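Side-chain contact in NBS-LRR class disease resistance protein (Oryza sativa subsp. japonica, PDB 6FU9), which probably acts as a rice immune receptor that recognises a pathogen effector through an integrated HMA-like domain: residues S26-T31 with D45-V50. Sequence-based numbering, arbitrary orientation. Where two conformers were deposited one is given.
Sequences SLVAST and DQVVVV
Val28 reaches from the last turn of helix 18-29 and overlaps Val49 on strand 46-51, one methyl set against two. Its CG1 lies 3.7 Å from Val49 CG1, and the same Val28 CG1 is 3.8 Å from Val49 CG2, so a single branch rests against both prongs of the strand valine. Val28 CG1 is anti to the backbone N (chi1 177°), which leaves the second methyl, CG2, to extend the contact along the strand: it comes within 4.4 Å of Val47 CG1, a looser approach. Val47 and Val49, two positions apart, both direct their CB toward the helix, while Val48 between them points away. Val28 therefore bridges two same-facing positions of the strand, i and i+2, and no hydrogen bond joins the segments. Val37 of the neighbouring strand 34-40 touches both Val28 and Val47, widening this buried apolar layer, and Leu27, one residue earlier, turns to helix 56-66 instead. Where the helix ends, Thr31 OG1 donates to Leu27 O at 2.9 Å; the donor lies 30° off the plane of the Leu27 carbonyl, and the bond ties the turn after the helix back to its final turn. Across the sheet, Val48 and Val50 pack against the chain of another protein, to which Gln46 NE2 also donates hydrogen bonds; one strand thus serves the core with one face and a partner with the other. A four-stranded antiparallel sheet in the order 2-3-1-4, with two helices on one face, is the ferredoxin-like βαββαβ fold, as in HMA domains, to which this chain probably belongs.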
# COMPACT_ATOMS: atom_id res chain seq x y z
N SER A 26 -5.93 -10.95 12.51
CA SER A 26 -5.65 -12.23 13.11
C SER A 26 -5.30 -13.30 12.05
O SER A 26 -4.37 -14.08 12.22
CB SER A 26 -6.84 -12.66 13.95
OG SER A 26 -6.49 -13.81 14.63
N LEU A 27 -6.10 -13.35 11.01
CA LEU A 27 -5.86 -14.30 9.91
C LEU A 27 -4.51 -14.05 9.27
O LEU A 27 -3.73 -14.99 9.09
CB LEU A 27 -6.98 -14.18 8.88
CG LEU A 27 -6.98 -15.15 7.71
CD1 LEU A 27 -8.41 -15.12 7.15
CD2 LEU A 27 -6.02 -14.75 6.66
N VAL A 28 -4.20 -12.82 8.99
CA VAL A 28 -2.91 -12.51 8.38
C VAL A 28 -1.78 -12.83 9.29
O VAL A 28 -0.77 -13.45 8.87
CB VAL A 28 -2.89 -11.05 7.88
CG1 VAL A 28 -1.52 -10.71 7.30
CG2 VAL A 28 -3.93 -10.78 6.85
N ALA A 29 -1.86 -12.46 10.55
CA ALA A 29 -0.80 -12.74 11.50
C ALA A 29 -0.53 -14.23 11.70
O ALA A 29 0.57 -14.61 12.09
CB ALA A 29 -1.06 -12.00 12.80
N SER A 30 -1.54 -15.04 11.47
CA SER A 30 -1.36 -16.48 11.59
C SER A 30 -0.84 -17.17 10.33
O SER A 30 -0.65 -18.36 10.33
CB SER A 30 -2.62 -17.20 12.09
OG SER A 30 -2.56 -17.30 13.51
N THR A 31 -0.57 -16.39 9.27
CA THR A 31 -0.13 -16.92 8.00
C THR A 31 1.39 -17.07 8.00
O THR A 31 2.11 -16.17 8.36
CB THR A 31 -0.62 -15.99 6.89
OG1 THR A 31 -2.06 -15.94 6.90
CG2 THR A 31 -0.19 -16.45 5.54
N ASP A 45 -9.16 0.66 5.06
CA ASP A 45 -9.42 -0.60 4.37
C ASP A 45 -8.19 -1.13 3.58
O ASP A 45 -8.34 -2.04 2.75
CB ASP A 45 -10.64 -0.52 3.50
CG ASP A 45 -10.52 0.39 2.35
OD1 ASP A 45 -9.45 0.98 2.11
OD2 ASP A 45 -11.55 0.52 1.63
N GLN A 46 -7.02 -0.57 3.84
CA GLN A 46 -5.74 -1.12 3.28
C GLN A 46 -5.18 -2.05 4.31
O GLN A 46 -4.99 -1.64 5.47
CB GLN A 46 -4.70 -0.06 3.11
CG GLN A 46 -4.50 0.58 1.84
CD GLN A 46 -3.39 1.66 1.88
OE1 GLN A 46 -2.23 1.46 2.27
NE2 GLN A 46 -3.72 2.76 1.35
N VAL A 47 -4.88 -3.30 3.96
CA VAL A 47 -4.24 -4.24 4.86
C VAL A 47 -2.83 -4.41 4.35
O VAL A 47 -2.66 -4.92 3.22
CB VAL A 47 -4.97 -5.56 4.86
CG1 VAL A 47 -4.28 -6.58 5.75
CG2 VAL A 47 -6.45 -5.34 5.29
N VAL A 48 -1.87 -3.88 5.06
CA VAL A 48 -0.46 -3.84 4.67
C VAL A 48 0.26 -4.96 5.40
O VAL A 48 0.30 -4.99 6.63
CB VAL A 48 0.18 -2.46 4.95
CG1 VAL A 48 1.65 -2.52 4.47
CG2 VAL A 48 -0.57 -1.32 4.35
N VAL A 49 0.87 -5.86 4.61
CA VAL A 49 1.49 -7.07 5.08
C VAL A 49 2.96 -7.10 4.77
O VAL A 49 3.32 -6.86 3.60
CB VAL A 49 0.80 -8.30 4.50
CG1 VAL A 49 1.30 -9.56 5.16
CG2 VAL A 49 -0.73 -8.17 4.56
N VAL A 50 3.81 -7.36 5.72
CA VAL A 50 5.26 -7.46 5.50
C VAL A 50 5.72 -8.78 5.99
O VAL A 50 5.35 -9.27 7.04
CB VAL A 50 5.99 -6.31 6.23
CG1 VAL A 50 7.45 -6.47 6.27
CG2 VAL A 50 5.59 -4.96 5.58